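Local coordinates for kallistatin (Homo sapiens, PDB 6F4V), which inhibits tissue kallikrein as a serpin, forming a stable equimolar complex with the protease after cleavage at its reactive site, at residues Gly88-Ser100 and Leu160-Leu172. Residues are numbered along the deposited sequence; the frame is centred on the assembly and turned at random. Where two conformers were deposited one is given.
Sequences GLETRVGSALFLS and LMVLVNYIYFKAL
Glu-90 OE2 lies against the ring of Tyr-168, 3.5 Å from Tyr-168 CD2, while arginines grip it: Arg-92 NE binds its anti lone pair at 2.9 Å, Arg-92 NH2 adds a weak bond, and Arg-145 forms another salt bridge. Such a clamp probably favours the charged carboxylate. A bend at chi3 (-59°) turns the Arg-92 guanidinium so that Tyr-168 CB lies over one of its faces; Arg-92 NH2 comes 3.5 Å from Tyr-168 CG, the guanidinium and ring planes 23° apart. The Tyr-168 hydroxyl itself bonds Glu-330. The strands that carry these groups, 89-100 and 160-172, pair antiparallel in serpin sheet A; Glu-330 belongs to strand 328-340, next to 160-172, consistent with the inserted reactive loop of relaxed serpins. Glycine pairing with an aromatic is illustrated at Gly-94: Tyr-166, with CG set between its backbone N and carbonyl carbon (chi1 66°), lays a ring face over Gly-94 N, 3.5 Å from Tyr-166 CZ. A water joins the phenol OH to Arg-92 NH1, so that a leucine in place of this tyrosine would probably uncover the glycine backbone and leave that water without one of its partners. On the other face, where helix 33-44 packs, a second water links Ser-95 OG, at 2.7 Å, to Asn-165 ND2, and Asn-165 OD1 bonds Ser-35.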
ATOM      1  N   GLY A  88      15.669  -2.954 -13.817  1.00 63.82           N
ATOM      2  CA  GLY A  88      15.074  -4.217 -13.329  1.00 54.61           C
ATOM      3  C   GLY A  88      13.955  -3.983 -12.321  1.00 49.42           C
ATOM      4  O   GLY A  88      13.748  -4.830 -11.374  1.00 38.30           O
ATOM      5  N   LEU A  89      13.255  -2.842 -12.520  1.00 46.24           N
ATOM      6  CA  LEU A  89      12.153  -2.410 -11.674  1.00 42.30           C
ATOM      7  C   LEU A  89      11.088  -1.597 -12.411  1.00 39.50           C
ATOM      8  O   LEU A  89      11.363  -0.525 -12.944  1.00 37.85           O
ATOM      9  CB  LEU A  89      12.692  -1.580 -10.513  1.00 44.53           C
ATOM     10  CG  LEU A  89      11.764  -1.297  -9.320  1.00 44.21           C
ATOM     11  CD1 LEU A  89      12.481  -1.528  -7.990  1.00 42.54           C
ATOM     12  CD2 LEU A  89      11.183   0.105  -9.398  1.00 43.94           C
ATOM     13  N   GLU A  90       9.861  -2.116 -12.417  1.00 36.60           N
ATOM     14  CA  GLU A  90       8.710  -1.406 -12.955  1.00 35.61           C
ATOM     15  C   GLU A  90       7.887  -0.905 -11.769  1.00 34.34           C
ATOM     16  O   GLU A  90       7.519  -1.688 -10.884  1.00 30.62           O
ATOM     17  CB  GLU A  90       7.870  -2.342 -13.836  1.00 36.46           C
ATOM     18  CG  GLU A  90       6.658  -1.663 -14.481  1.00 38.78           C
ATOM     19  CD  GLU A  90       5.728  -2.622 -15.205  1.00 39.91           C
ATOM     20  OE1 GLU A  90       6.091  -3.788 -15.418  1.00 42.55           O
ATOM     21  OE2 GLU A  90       4.620  -2.208 -15.612  1.00 42.55           O
ATOM     22  N   THR A  91       7.685   0.407 -11.717  1.00 32.86           N
ATOM     23  CA  THR A  91       6.708   0.987 -10.838  0.50 32.15           C
ATOM     24  C   THR A  91       5.861   1.939 -11.673  1.00 32.82           C
ATOM     25  O   THR A  91       6.395   2.754 -12.458  1.00 32.08           O
ATOM     26  CB  THR A  91       7.362   1.698  -9.642  0.50 32.31           C
ATOM     27  OG1 THR A  91       8.233   0.784  -8.977  0.50 32.44           O
ATOM     28  CG2 THR A  91       6.317   2.171  -8.670  0.50 31.63           C
ATOM     29  N   ARG A  92       4.542   1.793 -11.551  1.00 29.62           N
ATOM     30  CA  ARG A  92       3.607   2.708 -12.183  1.00 29.98           C
ATOM     31  C   ARG A  92       2.552   3.051 -11.176  1.00 29.34           C
ATOM     32  O   ARG A  92       2.002   2.144 -10.525  1.00 28.06           O
ATOM     33  CB  ARG A  92       2.936   2.100 -13.410  1.00 30.98           C
ATOM     34  CG  ARG A  92       3.843   2.057 -14.626  1.00 32.71           C
ATOM     35  CD  ARG A  92       3.199   1.408 -15.829  1.00 33.95           C
ATOM     36  NE  ARG A  92       2.781   0.034 -15.553  1.00 33.30           N
ATOM     37  CZ  ARG A  92       1.536  -0.356 -15.254  1.00 34.73           C
ATOM     38  NH1 ARG A  92       0.521   0.503 -15.184  1.00 34.65           N
ATOM     39  NH2 ARG A  92       1.301  -1.646 -15.007  1.00 35.70           N
ATOM     40  N   VAL A  93       2.291   4.342 -11.055  1.00 28.13           N
ATOM     41  CA  VAL A  93       1.222   4.861 -10.212  1.00 27.97           C
ATOM     42  C   VAL A  93       0.426   5.837 -11.056  1.00 28.71           C
ATOM     43  O   VAL A  93       0.999   6.664 -11.757  1.00 29.51           O
ATOM     44  CB  VAL A  93       1.745   5.535  -8.962  1.00 28.35           C
ATOM     45  CG1 VAL A  93       0.577   6.038  -8.112  1.00 29.58           C
ATOM     46  CG2 VAL A  93       2.611   4.575  -8.155  1.00 28.64           C
ATOM     47  N   GLY A  94      -0.889   5.690 -11.046  1.00 27.89           N
ATOM     48  CA  GLY A  94      -1.762   6.550 -11.826  1.00 28.00           C
ATOM     49  C   GLY A  94      -3.082   6.756 -11.110  1.00 27.85           C
ATOM     50  O   GLY A  94      -3.401   6.040 -10.150  1.00 26.02           O
ATOM     51  N   SER A  95      -3.834   7.733 -11.595  1.00 27.10           N
ATOM     52  CA  SER A  95      -5.081   8.165 -10.995  1.00 28.15           C
ATOM     53  C   SER A  95      -6.088   8.400 -12.091  1.00 29.40           C
ATOM     54  O   SER A  95      -5.711   8.707 -13.219  1.00 29.87           O
ATOM     55  CB  SER A  95      -4.860   9.481 -10.251  1.00 28.64           C
ATOM     56  OG  SER A  95      -3.998   9.277  -9.125  1.00 31.01           O
ATOM     57  N   ALA A  96      -7.359   8.379 -11.723  1.00 29.09           N
ATOM     58  CA  ALA A  96      -8.421   8.666 -12.655  1.00 29.39           C
ATOM     59  C   ALA A  96      -9.666   9.129 -11.909  1.00 29.96           C
ATOM     60  O   ALA A  96      -9.892   8.758 -10.735  1.00 28.08           O
ATOM     61  CB  ALA A  96      -8.722   7.428 -13.488  1.00 30.19           C
ATOM     62  N   LEU A  97     -10.459   9.950 -12.598  1.00 29.54           N
ATOM     63  CA  LEU A  97     -11.750  10.316 -12.134  1.00 30.73           C
ATOM     64  C   LEU A  97     -12.757   9.839 -13.188  1.00 31.91           C
ATOM     65  O   LEU A  97     -12.624  10.144 -14.383  1.00 32.24           O
ATOM     66  CB  LEU A  97     -11.867  11.836 -12.005  1.00 32.72           C
ATOM     67  CG  LEU A  97     -10.910  12.562 -11.059  1.00 33.36           C
ATOM     68  CD1 LEU A  97     -11.155  14.057 -11.181  1.00 34.35           C
ATOM     69  CD2 LEU A  97     -11.115  12.089  -9.634  1.00 33.81           C
ATOM     70  N   PHE A  98     -13.748   9.110 -12.724  1.00 31.50           N
ATOM     71  CA  PHE A  98     -14.886   8.720 -13.527  1.00 33.67           C
ATOM     72  C   PHE A  98     -16.005   9.699 -13.192  1.00 33.66           C
ATOM     73  O   PHE A  98     -16.498   9.711 -12.079  1.00 33.84           O
ATOM     74  CB  PHE A  98     -15.228   7.258 -13.254  1.00 33.23           C
ATOM     75  CG  PHE A  98     -14.170   6.333 -13.737  1.00 34.04           C
ATOM     76  CD1 PHE A  98     -13.068   6.041 -12.944  1.00 33.89           C
ATOM     77  CD2 PHE A  98     -14.247   5.773 -15.012  1.00 35.50           C
ATOM     78  CE1 PHE A  98     -12.073   5.197 -13.404  1.00 34.26           C
ATOM     79  CE2 PHE A  98     -13.245   4.937 -15.480  1.00 36.19           C
ATOM     80  CZ  PHE A  98     -12.160   4.644 -14.673  1.00 35.36           C
ATOM     81  N   LEU A  99     -16.350  10.548 -14.164  1.00 34.72           N
ATOM     82  CA  LEU A  99     -17.224  11.697 -13.966  1.00 36.57           C
ATOM     83  C   LEU A  99     -18.596  11.451 -14.575  1.00 37.93           C
ATOM     84  O   LEU A  99     -18.684  10.955 -15.685  1.00 38.36           O
ATOM     85  CB  LEU A  99     -16.610  12.903 -14.660  1.00 37.06           C
ATOM     86  CG  LEU A  99     -15.207  13.318 -14.226  1.00 37.21           C
ATOM     87  CD1 LEU A  99     -14.724  14.470 -15.089  1.00 37.20           C
ATOM     88  CD2 LEU A  99     -15.187  13.696 -12.756  1.00 37.14           C
ATOM     89  N   SER A 100     -19.654  11.818 -13.864  1.00 40.83           N
ATOM     90  CA  SER A 100     -21.012  11.710 -14.402  1.00 43.89           C
ATOM     91  C   SER A 100     -21.102  12.498 -15.721  1.00 46.92           C
ATOM     92  O   SER A 100     -20.672  13.646 -15.770  1.00 46.39           O
ATOM     93  CB  SER A 100     -22.036  12.251 -13.393  1.00 44.16           C
ATOM     94  OG  SER A 100     -23.366  12.171 -13.907  1.00 45.63           O
ATOM     95  N   LEU A 160     -22.130  10.217  -8.479  1.00 38.73           N
ATOM     96  CA  LEU A 160     -21.784  11.127  -9.574  1.00 39.20           C
ATOM     97  C   LEU A 160     -20.289  11.165  -9.909  1.00 36.09           C
ATOM     98  O   LEU A 160     -19.900  11.767 -10.904  1.00 34.02           O
ATOM     99  CB  LEU A 160     -22.251  12.538  -9.219  1.00 42.08           C
ATOM    100  CG  LEU A 160     -23.752  12.688  -8.885  1.00 46.26           C
ATOM    101  CD1 LEU A 160     -23.993  14.071  -8.283  1.00 47.28           C
ATOM    102  CD2 LEU A 160     -24.649  12.449 -10.106  1.00 46.75           C
ATOM    103  N   MET A 161     -19.447  10.550  -9.071  1.00 34.53           N
ATOM    104  CA  MET A 161     -18.018  10.492  -9.370  1.00 32.67           C
ATOM    105  C   MET A 161     -17.375   9.339  -8.616  1.00 30.81           C
ATOM    106  O   MET A 161     -17.711   9.081  -7.475  1.00 29.30           O
ATOM    107  CB  MET A 161     -17.323  11.816  -8.992  1.00 33.76           C
ATOM    108  CG  MET A 161     -15.852  11.882  -9.359  1.00 35.39           C
ATOM    109  SD  MET A 161     -15.049  13.354  -8.686  1.00 38.51           S
ATOM    110  CE  MET A 161     -14.450  12.702  -7.123  1.00 38.81           C
ATOM    111  N   VAL A 162     -16.443   8.660  -9.273  1.00 30.51           N
ATOM    112  CA  VAL A 162     -15.593   7.705  -8.593  1.00 29.71           C
ATOM    113  C   VAL A 162     -14.148   8.087  -8.886  1.00 29.36           C
ATOM    114  O   VAL A 162     -13.751   8.210 -10.050  1.00 29.08           O
ATOM    115  CB  VAL A 162     -15.867   6.263  -9.028  1.00 29.73           C
ATOM    116  CG1 VAL A 162     -14.892   5.309  -8.346  1.00 29.23           C
ATOM    117  CG2 VAL A 162     -17.289   5.878  -8.700  1.00 30.38           C
ATOM    118  N   LEU A 163     -13.394   8.302  -7.813  1.00 28.84           N
ATOM    119  CA  LEU A 163     -11.965   8.520  -7.878  1.00 29.15           C
ATOM    120  C   LEU A 163     -11.290   7.174  -7.727  1.00 29.29           C
ATOM    121  O   LEU A 163     -11.699   6.361  -6.902  1.00 27.93           O
ATOM    122  CB  LEU A 163     -11.577   9.432  -6.734  1.00 31.08           C
ATOM    123  CG  LEU A 163     -10.136   9.771  -6.478  1.00 32.73           C
ATOM    124  CD1 LEU A 163     -10.078  11.184  -5.871  1.00 35.14           C
ATOM    125  CD2 LEU A 163      -9.417   8.755  -5.595  1.00 33.54           C
ATOM    126  N   VAL A 164     -10.256   6.934  -8.524  1.00 28.94           N
ATOM    127  CA  VAL A 164      -9.430   5.763  -8.341  1.00 28.99           C
ATOM    128  C   VAL A 164      -7.962   6.075  -8.497  1.00 27.51           C
ATOM    129  O   VAL A 164      -7.555   6.997  -9.230  1.00 26.18           O
ATOM    130  CB  VAL A 164      -9.794   4.574  -9.263  1.00 31.00           C
ATOM    131  CG1 VAL A 164     -11.272   4.290  -9.224  1.00 32.28           C
ATOM    132  CG2 VAL A 164      -9.349   4.811 -10.689  1.00 33.64           C
ATOM    133  N   ASN A 165      -7.147   5.299  -7.801  1.00 26.91           N
ATOM    134  CA  ASN A 165      -5.763   5.216  -8.205  1.00 27.84           C
ATOM    135  C   ASN A 165      -5.264   3.812  -8.112  1.00 27.04           C
ATOM    136  O   ASN A 165      -5.944   2.936  -7.580  1.00 26.60           O
ATOM    137  CB  ASN A 165      -4.910   6.187  -7.431  1.00 29.59           C
ATOM    138  CG  ASN A 165      -4.602   5.744  -6.041  1.00 29.90           C
ATOM    139  OD1 ASN A 165      -4.769   4.595  -5.691  1.00 34.59           O
ATOM    140  ND2 ASN A 165      -4.117   6.673  -5.234  1.00 32.59           N
ATOM    141  N   TYR A 166      -4.089   3.595  -8.659  1.00 25.54           N
ATOM    142  CA  TYR A 166      -3.506   2.248  -8.662  1.00 26.13           C
ATOM    143  C   TYR A 166      -1.992   2.378  -8.577  1.00 24.73           C
ATOM    144  O   TYR A 166      -1.410   3.435  -8.920  1.00 24.68           O
ATOM    145  CB  TYR A 166      -3.929   1.469  -9.927  1.00 28.21           C
ATOM    146  CG  TYR A 166      -3.342   2.111 -11.151  1.00 32.02           C
ATOM    147  CD1 TYR A 166      -2.043   1.780 -11.585  1.00 33.64           C
ATOM    148  CD2 TYR A 166      -4.046   3.098 -11.843  1.00 33.32           C
ATOM    149  CE1 TYR A 166      -1.475   2.412 -12.687  1.00 35.47           C
ATOM    150  CE2 TYR A 166      -3.493   3.716 -12.941  1.00 35.23           C
ATOM    151  CZ  TYR A 166      -2.221   3.367 -13.369  1.00 36.31           C
ATOM    152  OH  TYR A 166      -1.672   4.019 -14.456  1.00 38.66           O
ATOM    153  N   ILE A 167      -1.375   1.292  -8.137  1.00 24.35           N
ATOM    154  CA  ILE A 167       0.051   1.135  -8.120  1.00 23.09           C
ATOM    155  C   ILE A 167       0.325  -0.279  -8.598  1.00 23.25           C
ATOM    156  O   ILE A 167      -0.359  -1.222  -8.225  1.00 22.13           O
ATOM    157  CB  ILE A 167       0.663   1.420  -6.720  1.00 23.02           C
ATOM    158  CG1 ILE A 167       2.179   1.171  -6.714  1.00 23.37           C
ATOM    159  CG2 ILE A 167      -0.021   0.606  -5.621  1.00 22.71           C
ATOM    160  CD1 ILE A 167       2.908   1.714  -5.493  1.00 23.04           C
ATOM    161  N   TYR A 168       1.327  -0.381  -9.460  1.00 23.27           N
ATOM    162  CA  TYR A 168       1.821  -1.634  -9.971  1.00 23.92           C
ATOM    163  C   TYR A 168       3.335  -1.637  -9.787  1.00 23.46           C
ATOM    164  O   TYR A 168       4.004  -0.668 -10.164  1.00 24.60           O
ATOM    165  CB  TYR A 168       1.462  -1.829 -11.433  1.00 24.55           C
ATOM    166  CG  TYR A 168       1.949  -3.184 -11.901  1.00 25.21           C
ATOM    167  CD1 TYR A 168       1.262  -4.341 -11.570  1.00 26.04           C
ATOM    168  CD2 TYR A 168       3.147  -3.317 -12.602  1.00 27.00           C
ATOM    169  CE1 TYR A 168       1.730  -5.596 -11.953  1.00 26.42           C
ATOM    170  CE2 TYR A 168       3.629  -4.575 -12.991  1.00 26.98           C
ATOM    171  CZ  TYR A 168       2.913  -5.706 -12.674  1.00 27.33           C
ATOM    172  OH  TYR A 168       3.357  -6.972 -13.036  1.00 27.75           O
ATOM    173  N   PHE A 169       3.849  -2.719  -9.214  1.00 22.91           N
ATOM    174  CA  PHE A 169       5.238  -2.861  -8.835  1.00 22.84           C
ATOM    175  C   PHE A 169       5.719  -4.236  -9.236  1.00 23.83           C
ATOM    176  O   PHE A 169       5.183  -5.243  -8.785  1.00 22.65           O
ATOM    177  CB  PHE A 169       5.348  -2.713  -7.308  1.00 22.66           C
ATOM    178  CG  PHE A 169       6.721  -2.943  -6.753  1.00 22.48           C
ATOM    179  CD1 PHE A 169       7.635  -1.920  -6.721  1.00 23.21           C
ATOM    180  CD2 PHE A 169       7.081  -4.158  -6.219  1.00 22.60           C
ATOM    181  CE1 PHE A 169       8.900  -2.097  -6.179  1.00 23.31           C
ATOM    182  CE2 PHE A 169       8.352  -4.350  -5.652  1.00 23.48           C
ATOM    183  CZ  PHE A 169       9.253  -3.308  -5.638  1.00 22.63           C
ATOM    184  N   LYS A 170       6.769  -4.287 -10.050  1.00 24.13           N
ATOM    185  CA  LYS A 170       7.371  -5.574 -10.399  1.00 24.53           C
ATOM    186  C   LYS A 170       8.865  -5.356 -10.440  1.00 23.66           C
ATOM    187  O   LYS A 170       9.363  -4.468 -11.162  1.00 24.25           O
ATOM    188  CB  LYS A 170       6.832  -6.098 -11.752  1.00 26.14           C
ATOM    189  CG  LYS A 170       7.370  -7.504 -12.081  1.00 27.78           C
ATOM    190  CD  LYS A 170       6.597  -8.218 -13.204  1.00 29.63           C
ATOM    191  CE  LYS A 170       6.626  -7.538 -14.543  1.00 30.63           C
ATOM    192  NZ  LYS A 170       5.712  -8.261 -15.516  1.00 31.26           N
ATOM    193  N   ALA A 171       9.573  -6.137  -9.648  1.00 23.50           N
ATOM    194  CA  ALA A 171      10.980  -5.886  -9.410  1.00 24.57           C
ATOM    195  C   ALA A 171      11.737  -7.169  -9.230  1.00 24.20           C
ATOM    196  O   ALA A 171      11.344  -8.041  -8.479  1.00 23.02           O
ATOM    197  CB  ALA A 171      11.148  -5.024  -8.155  1.00 24.54           C
ATOM    198  N   LEU A 172      12.881  -7.246  -9.883  1.00 25.17           N
ATOM    199  CA  LEU A 172      13.784  -8.375  -9.736  1.00 26.10           C
ATOM    200  C   LEU A 172      14.621  -8.288  -8.448  1.00 25.66           C
ATOM    201  O   LEU A 172      15.084  -7.199  -8.078  1.00 25.47           O
ATOM    202  CB  LEU A 172      14.761  -8.400 -10.910  1.00 27.72           C
ATOM    203  CG  LEU A 172      14.191  -8.681 -12.294  1.00 29.25           C
ATOM    204  CD1 LEU A 172      15.253  -8.314 -13.330  1.00 30.87           C
ATOM    205  CD2 LEU A 172      13.749 -10.126 -12.432  1.00 29.72           C
TER
HETATM  206  O   HOH W   1       0.412   3.336 -15.664  1.00 47.66           O
HETATM  207  O   HOH W   2      -4.258   9.449  -6.441  1.00 33.03           O